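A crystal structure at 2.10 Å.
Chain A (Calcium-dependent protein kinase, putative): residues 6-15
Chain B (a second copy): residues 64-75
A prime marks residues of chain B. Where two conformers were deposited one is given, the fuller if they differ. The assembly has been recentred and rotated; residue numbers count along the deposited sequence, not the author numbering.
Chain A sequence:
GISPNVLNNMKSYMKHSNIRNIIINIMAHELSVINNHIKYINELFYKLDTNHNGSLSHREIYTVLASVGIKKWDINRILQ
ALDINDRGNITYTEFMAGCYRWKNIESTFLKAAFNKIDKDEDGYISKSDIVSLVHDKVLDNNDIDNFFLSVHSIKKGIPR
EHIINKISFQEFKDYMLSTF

Chain A, residues 6-15: VLNNMKSYMK
Chain B 64-75: VLASVGIKKWDI

Chain A presents Leu7, Met10, Lys11 and Met14, along its helix and the residues that follow, against a helix-turn-helix corner of chain B in a small, mostly apolar contact that buries 360 Å², both sides summed, and has one long salt bridge but no hydrogen bond between the stretches. The chain A stretch is helical from Val6 onward, entering from earlier in the chain, with phi/psi near -60/-45 and backbone bonds such as Met10 N to Val6 O and Lys11 N to Leu7 O, both 3.0 Å. In chain B a helix arrives at Val64′ and closes in a Schellman motif: Gly69′ takes phi/psi 112/-4, and Ile70′ N reaches back to Leu65′ O at 3.1 Å. At those angles a CB would jam against the carbonyl O of Val68′, so glycine suits the turn. Ile70′ (-76/136) and Lys71′ (-86/153) are extended; Lys71′ is the N-cap residue of the next helix, which starts at Lys72′ and is tied back by Ile75′ N to Lys71′ O at 2.9 Å.

The register is set by CA pairs Leu7 and Ile70′, 8.4 Å apart, and Lys11 and Asp74′, 7.4 Å apart; four residues on each side separate the two pairings, a helical turn in chain A but the end of the turn and the start of the second helix in chain B, and both chains advance in the same sense. Leu7 (m, t) points toward chain B and fills the corner: its CD1 lies 3.5 Å from Val68′ CG1 and 4.2 Å from Ile70′ CD1, while its CD2 meets Leu65′ CD2 at 3.9 Å. Leu65′ (m, t) leaves its backbone sideways, but its end comes nearer, so the same CD2 also packs 4.1 Å from Met10 SD; Met10 is extended (m, t, t). Val68′ has an off-well chi1 of 135°, and Ile70′ is m, m.

Lys11 (m, t, t, chi4 -97°) also starts sideways and then bends in. Its aliphatic CE passes 3.9 Å from Ile70′ CD1, and its NZ stands 3.8 Å from Asp74′ OD2, a long salt bridge that relies on charge attraction without a hydrogen bond. Asp74′ (m, chi2 -23°) points toward chain A, and its OD1 lies 3.5 Å from Met14 CE, a van der Waals approach of a methyl to a carboxylate oxygen. Met14 has chi1 p, with chi2 and chi3 both t, and points toward chain B. Lys15 (m, t, t, p) instead folds back on its own chain, where NZ donates to Lys11 O at 2.9 Å.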

ATOM      1  N   VAL A   6      -1.159  17.545   4.375  1.00 39.97           N
ATOM      2  CA  VAL A   6      -2.350  17.304   3.543  1.00 38.99           C
ATOM      3  C   VAL A   6      -2.659  18.542   2.690  1.00 37.97           C
ATOM      4  O   VAL A   6      -2.959  18.434   1.492  1.00 37.27           O
ATOM      5  CB  VAL A   6      -3.580  16.871   4.388  1.00 39.10           C
ATOM      6  CG1 VAL A   6      -4.859  16.875   3.545  1.00 38.34           C
ATOM      7  CG2 VAL A   6      -3.339  15.463   4.971  1.00 40.26           C
ATOM      8  N   LEU A   7      -2.524  19.720   3.300  1.00 36.58           N
ATOM      9  CA  LEU A   7      -2.709  20.984   2.580  1.00 35.78           C
ATOM     10  C   LEU A   7      -1.714  21.165   1.456  1.00 35.09           C
ATOM     11  O   LEU A   7      -2.092  21.535   0.333  1.00 35.41           O
ATOM     12  CB  LEU A   7      -2.669  22.166   3.549  1.00 35.38           C
ATOM     13  CG  LEU A   7      -3.809  22.180   4.554  1.00 35.08           C
ATOM     14  CD1 LEU A   7      -3.647  23.364   5.518  1.00 35.90           C
ATOM     15  CD2 LEU A   7      -5.184  22.207   3.832  1.00 33.46           C
ATOM     16  N   ASN A   8      -0.450  20.874   1.744  1.00 34.65           N
ATOM     17  CA  ASN A   8       0.608  20.929   0.743  1.00 34.52           C
ATOM     18  C   ASN A   8       0.422  19.879  -0.363  1.00 33.76           C
ATOM     19  O   ASN A   8       0.774  20.115  -1.525  1.00 33.43           O
ATOM     20  CB  ASN A   8       1.975  20.732   1.413  1.00 35.45           C
ATOM     21  CG  ASN A   8       2.435  21.969   2.205  1.00 38.93           C
ATOM     22  OD1 ASN A   8       2.134  23.114   1.838  1.00 41.52           O
ATOM     23  ND2 ASN A   8       3.182  21.734   3.280  1.00 40.37           N
ATOM     24  N   ASN A   9      -0.103  18.714   0.012  1.00 32.91           N
ATOM     25  CA  ASN A   9      -0.405  17.665  -0.980  1.00 32.94           C
ATOM     26  C   ASN A   9      -1.458  18.193  -1.955  1.00 31.34           C
ATOM     27  O   ASN A   9      -1.275  18.116  -3.145  1.00 30.67           O
ATOM     28  CB  ASN A   9      -0.905  16.361  -0.313  1.00 32.88           C
ATOM     29  CG  ASN A   9       0.187  15.618   0.461  1.00 35.39           C
ATOM     30  OD1 ASN A   9       1.373  15.753   0.170  1.00 39.77           O
ATOM     31  ND2 ASN A   9      -0.226  14.800   1.447  1.00 34.83           N
ATOM     32  N   MET A  10      -2.532  18.770  -1.435  1.00 31.30           N
ATOM     33  CA  MET A  10      -3.566  19.367  -2.296  1.00 32.00           C
ATOM     34  C   MET A  10      -3.007  20.437  -3.239  1.00 32.23           C
ATOM     35  O   MET A  10      -3.351  20.481  -4.430  1.00 31.75           O
ATOM     36  CB  MET A  10      -4.687  19.975  -1.457  1.00 31.74           C
ATOM     37  CG  MET A  10      -5.465  18.998  -0.633  1.00 34.45           C
ATOM     38  SD  MET A  10      -6.638  19.912   0.356  1.00 39.82           S
ATOM     39  CE  MET A  10      -7.490  18.661   1.309  1.00 41.68           C
ATOM     40  N   LYS A  11      -2.145  21.302  -2.701  1.00 32.61           N
ATOM     41  CA  LYS A  11      -1.555  22.385  -3.502  1.00 33.04           C
ATOM     42  C   LYS A  11      -0.651  21.878  -4.592  1.00 32.77           C
ATOM     43  O   LYS A  11      -0.544  22.490  -5.652  1.00 33.74           O
ATOM     44  CB  LYS A  11      -0.790  23.369  -2.620  1.00 33.46           C
ATOM     45  CG  LYS A  11      -1.669  24.313  -1.822  1.00 36.05           C
ATOM     46  CD  LYS A  11      -0.878  24.780  -0.577  1.00 41.78           C
ATOM     47  CE  LYS A  11      -1.376  26.087  -0.012  1.00 45.40           C
ATOM     48  NZ  LYS A  11      -0.546  27.244  -0.524  1.00 50.36           N
ATOM     49  N   SER A  12       0.027  20.768  -4.346  0.50 32.78           N
ATOM     50  CA  SER A  12       0.822  20.172  -5.404  0.50 33.35           C
ATOM     51  C   SER A  12      -0.079  19.449  -6.428  0.50 32.99           C
ATOM     52  O   SER A  12       0.157  19.514  -7.633  0.50 32.77           O
ATOM     53  CB  SER A  12       1.865  19.224  -4.820  0.50 33.66           C
ATOM     54  OG  SER A  12       2.325  18.340  -5.813  0.50 35.93           O
ATOM     55  N   TYR A  13      -1.125  18.787  -5.938  1.00 32.93           N
ATOM     56  CA  TYR A  13      -2.072  18.062  -6.806  1.00 32.30           C
ATOM     57  C   TYR A  13      -2.729  18.995  -7.823  1.00 31.97           C
ATOM     58  O   TYR A  13      -2.837  18.660  -9.008  1.00 31.64           O
ATOM     59  CB  TYR A  13      -3.132  17.408  -5.920  1.00 32.21           C
ATOM     60  CG  TYR A  13      -4.095  16.444  -6.602  1.00 32.49           C
ATOM     61  CD1 TYR A  13      -3.706  15.139  -6.918  1.00 32.94           C
ATOM     62  CD2 TYR A  13      -5.411  16.809  -6.837  1.00 31.87           C
ATOM     63  CE1 TYR A  13      -4.606  14.236  -7.491  1.00 31.58           C
ATOM     64  CE2 TYR A  13      -6.315  15.919  -7.421  1.00 33.69           C
ATOM     65  CZ  TYR A  13      -5.898  14.628  -7.731  1.00 33.33           C
ATOM     66  OH  TYR A  13      -6.789  13.754  -8.313  1.00 35.83           O
ATOM     67  N   MET A  14      -3.130  20.184  -7.358  1.00 32.09           N
ATOM     68  CA  MET A  14      -3.835  21.162  -8.198  1.00 31.54           C
ATOM     69  C   MET A  14      -3.018  21.620  -9.410  1.00 31.95           C
ATOM     70  O   MET A  14      -3.581  22.107 -10.372  1.00 32.95           O
ATOM     71  CB  MET A  14      -4.295  22.367  -7.356  1.00 31.82           C
ATOM     72  CG  MET A  14      -3.224  23.492  -7.167  1.00 30.97           C
ATOM     73  SD  MET A  14      -3.720  24.729  -5.939  1.00 35.23           S
ATOM     74  CE  MET A  14      -2.254  25.780  -5.958  1.00 33.40           C
ATOM     75  N   LYS A  15      -1.696  21.456  -9.365  1.00 31.83           N
ATOM     76  CA  LYS A  15      -0.827  21.926 -10.442  1.00 32.48           C
ATOM     77  C   LYS A  15      -0.670  20.919 -11.586  1.00 32.44           C
ATOM     78  O   LYS A  15      -0.146  21.250 -12.636  1.00 32.25           O
ATOM     79  CB  LYS A  15       0.551  22.343  -9.881  1.00 32.15           C
ATOM     80  CG  LYS A  15       0.525  23.668  -9.060  1.00 33.45           C
ATOM     81  CD  LYS A  15       1.948  24.028  -8.568  1.00 37.48           C
ATOM     82  CE  LYS A  15       1.941  25.161  -7.543  1.00 39.73           C
ATOM     83  NZ  LYS A  15       1.151  24.791  -6.343  1.00 43.26           N
TER
ATOM     84  N   VAL B  64     -14.132  24.807   4.778  1.00 35.42           N
ATOM     85  CA  VAL B  64     -13.088  24.355   5.676  1.00 34.50           C
ATOM     86  C   VAL B  64     -11.712  24.860   5.236  1.00 33.74           C
ATOM     87  O   VAL B  64     -10.939  25.329   6.069  1.00 33.21           O
ATOM     88  CB  VAL B  64     -13.119  22.817   5.895  1.00 34.99           C
ATOM     89  CG1 VAL B  64     -11.932  22.369   6.712  1.00 35.50           C
ATOM     90  CG2 VAL B  64     -14.426  22.408   6.616  1.00 35.29           C
ATOM     91  N   LEU B  65     -11.390  24.753   3.946  1.00 32.68           N
ATOM     92  CA  LEU B  65     -10.091  25.257   3.462  1.00 32.69           C
ATOM     93  C   LEU B  65      -9.955  26.777   3.763  1.00 33.17           C
ATOM     94  O   LEU B  65      -8.888  27.252   4.160  1.00 32.74           O
ATOM     95  CB  LEU B  65      -9.876  24.945   1.963  1.00 31.56           C
ATOM     96  CG  LEU B  65      -9.754  23.459   1.515  1.00 33.26           C
ATOM     97  CD1 LEU B  65      -9.360  23.273   0.014  1.00 29.81           C
ATOM     98  CD2 LEU B  65      -8.826  22.631   2.420  1.00 30.33           C
ATOM     99  N   ALA B  66     -11.056  27.507   3.604  1.00 33.33           N
ATOM    100  CA  ALA B  66     -11.106  28.947   3.908  1.00 34.54           C
ATOM    101  C   ALA B  66     -10.766  29.239   5.373  1.00 34.78           C
ATOM    102  O   ALA B  66     -10.001  30.163   5.653  1.00 35.60           O
ATOM    103  CB  ALA B  66     -12.473  29.544   3.539  1.00 33.63           C
ATOM    104  N   SER B  67     -11.305  28.426   6.281  0.50 34.88           N
ATOM    105  CA  SER B  67     -11.121  28.619   7.722  0.50 35.13           C
ATOM    106  C   SER B  67      -9.724  28.239   8.210  0.50 35.24           C
ATOM    107  O   SER B  67      -9.382  28.481   9.366  0.50 35.36           O
ATOM    108  CB  SER B  67     -12.166  27.820   8.506  0.50 34.88           C
ATOM    109  OG  SER B  67     -11.817  26.444   8.532  0.50 35.43           O
ATOM    110  N   VAL B  68      -8.928  27.642   7.330  1.00 35.01           N
ATOM    111  CA  VAL B  68      -7.607  27.168   7.694  1.00 35.57           C
ATOM    112  C   VAL B  68      -6.481  27.928   6.970  1.00 35.64           C
ATOM    113  O   VAL B  68      -5.301  27.626   7.163  1.00 36.56           O
ATOM    114  CB  VAL B  68      -7.577  25.608   7.494  1.00 35.75           C
ATOM    115  CG1 VAL B  68      -6.356  25.138   6.813  1.00 37.49           C
ATOM    116  CG2 VAL B  68      -7.883  24.873   8.794  1.00 35.54           C
ATOM    117  N   GLY B  69      -6.831  28.913   6.139  1.00 34.91           N
ATOM    118  CA  GLY B  69      -5.818  29.800   5.565  1.00 33.47           C
ATOM    119  C   GLY B  69      -5.590  29.670   4.081  1.00 33.57           C
ATOM    120  O   GLY B  69      -4.809  30.412   3.517  1.00 33.56           O
ATOM    121  N   ILE B  70      -6.245  28.717   3.420  1.00 32.61           N
ATOM    122  CA  ILE B  70      -6.066  28.608   1.973  1.00 31.91           C
ATOM    123  C   ILE B  70      -6.866  29.728   1.311  1.00 31.53           C
ATOM    124  O   ILE B  70      -8.005  29.971   1.688  1.00 31.37           O
ATOM    125  CB  ILE B  70      -6.527  27.219   1.436  1.00 32.14           C
ATOM    126  CG1 ILE B  70      -5.977  26.095   2.328  1.00 31.74           C
ATOM    127  CG2 ILE B  70      -6.167  27.057  -0.055  1.00 30.57           C
ATOM    128  CD1 ILE B  70      -4.447  26.067   2.468  1.00 32.03           C
ATOM    129  N   LYS B  71      -6.277  30.397   0.327  1.00 31.67           N
ATOM    130  CA  LYS B  71      -6.932  31.535  -0.315  1.00 32.49           C
ATOM    131  C   LYS B  71      -7.854  31.083  -1.454  1.00 33.06           C
ATOM    132  O   LYS B  71      -7.627  30.038  -2.081  1.00 32.51           O
ATOM    133  CB  LYS B  71      -5.881  32.528  -0.850  1.00 32.48           C
ATOM    134  CG  LYS B  71      -4.982  33.128   0.252  1.00 33.93           C
ATOM    135  CD  LYS B  71      -5.774  34.129   1.112  1.00 34.68           C
ATOM    136  CE  LYS B  71      -4.954  34.672   2.292  1.00 33.51           C
ATOM    137  NZ  LYS B  71      -5.872  35.465   3.159  1.00 32.94           N
ATOM    138  N   LYS B  72      -8.873  31.896  -1.713  1.00 33.03           N
ATOM    139  CA  LYS B  72      -9.885  31.643  -2.724  1.00 33.82           C
ATOM    140  C   LYS B  72      -9.319  31.075  -4.032  1.00 33.88           C
ATOM    141  O   LYS B  72      -9.824  30.075  -4.529  1.00 34.17           O
ATOM    142  CB  LYS B  72     -10.672  32.925  -3.019  1.00 34.06           C
ATOM    143  CG  LYS B  72     -11.572  32.822  -4.248  1.00 35.46           C
ATOM    144  CD  LYS B  72     -12.626  33.924  -4.280  1.00 38.40           C
ATOM    145  CE  LYS B  72     -13.362  33.885  -5.613  1.00 42.03           C
ATOM    146  NZ  LYS B  72     -14.569  34.754  -5.583  1.00 44.86           N
ATOM    147  N   TRP B  73      -8.285  31.711  -4.579  1.00 33.61           N
ATOM    148  CA  TRP B  73      -7.715  31.281  -5.856  1.00 33.90           C
ATOM    149  C   TRP B  73      -7.093  29.894  -5.760  1.00 33.59           C
ATOM    150  O   TRP B  73      -7.172  29.126  -6.703  1.00 34.56           O
ATOM    151  CB  TRP B  73      -6.700  32.282  -6.400  1.00 33.96           C
ATOM    152  CG  TRP B  73      -5.805  32.873  -5.336  1.00 35.73           C
ATOM    153  CD1 TRP B  73      -4.568  32.439  -4.969  1.00 36.15           C
ATOM    154  CD2 TRP B  73      -6.085  34.030  -4.529  1.00 37.44           C
ATOM    155  NE1 TRP B  73      -4.056  33.248  -3.974  1.00 37.20           N
ATOM    156  CE2 TRP B  73      -4.966  34.233  -3.687  1.00 37.29           C
ATOM    157  CE3 TRP B  73      -7.169  34.914  -4.440  1.00 38.66           C
ATOM    158  CZ2 TRP B  73      -4.898  35.285  -2.752  1.00 38.81           C
ATOM    159  CZ3 TRP B  73      -7.108  35.966  -3.505  1.00 39.84           C
ATOM    160  CH2 TRP B  73      -5.979  36.129  -2.668  1.00 38.58           C
ATOM    161  N   ASP B  74      -6.506  29.563  -4.618  1.00 32.99           N
ATOM    162  CA  ASP B  74      -6.004  28.215  -4.434  1.00 32.85           C
ATOM    163  C   ASP B  74      -7.141  27.197  -4.231  1.00 32.19           C
ATOM    164  O   ASP B  74      -7.126  26.113  -4.834  1.00 31.14           O
ATOM    165  CB  ASP B  74      -4.978  28.159  -3.304  1.00 32.75           C
ATOM    166  CG  ASP B  74      -3.643  28.828  -3.691  1.00 34.94           C
ATOM    167  OD1 ASP B  74      -3.331  28.946  -4.902  1.00 35.89           O
ATOM    168  OD2 ASP B  74      -2.900  29.218  -2.771  1.00 37.57           O
ATOM    169  N   ILE B  75      -8.113  27.553  -3.393  1.00 31.20           N
ATOM    170  CA  ILE B  75      -9.229  26.655  -3.088  1.00 30.78           C
ATOM    171  C   ILE B  75      -9.904  26.243  -4.406  1.00 31.41           C
ATOM    172  O   ILE B  75     -10.148  25.061  -4.634  1.00 30.57           O
ATOM    173  CB  ILE B  75     -10.283  27.285  -2.148  1.00 31.01           C
ATOM    174  CG1 ILE B  75      -9.691  27.645  -0.777  1.00 28.81           C
ATOM    175  CG2 ILE B  75     -11.487  26.309  -1.946  1.00 29.90           C
ATOM    176  CD1 ILE B  75     -10.697  28.326   0.124  1.00 27.07           C
TER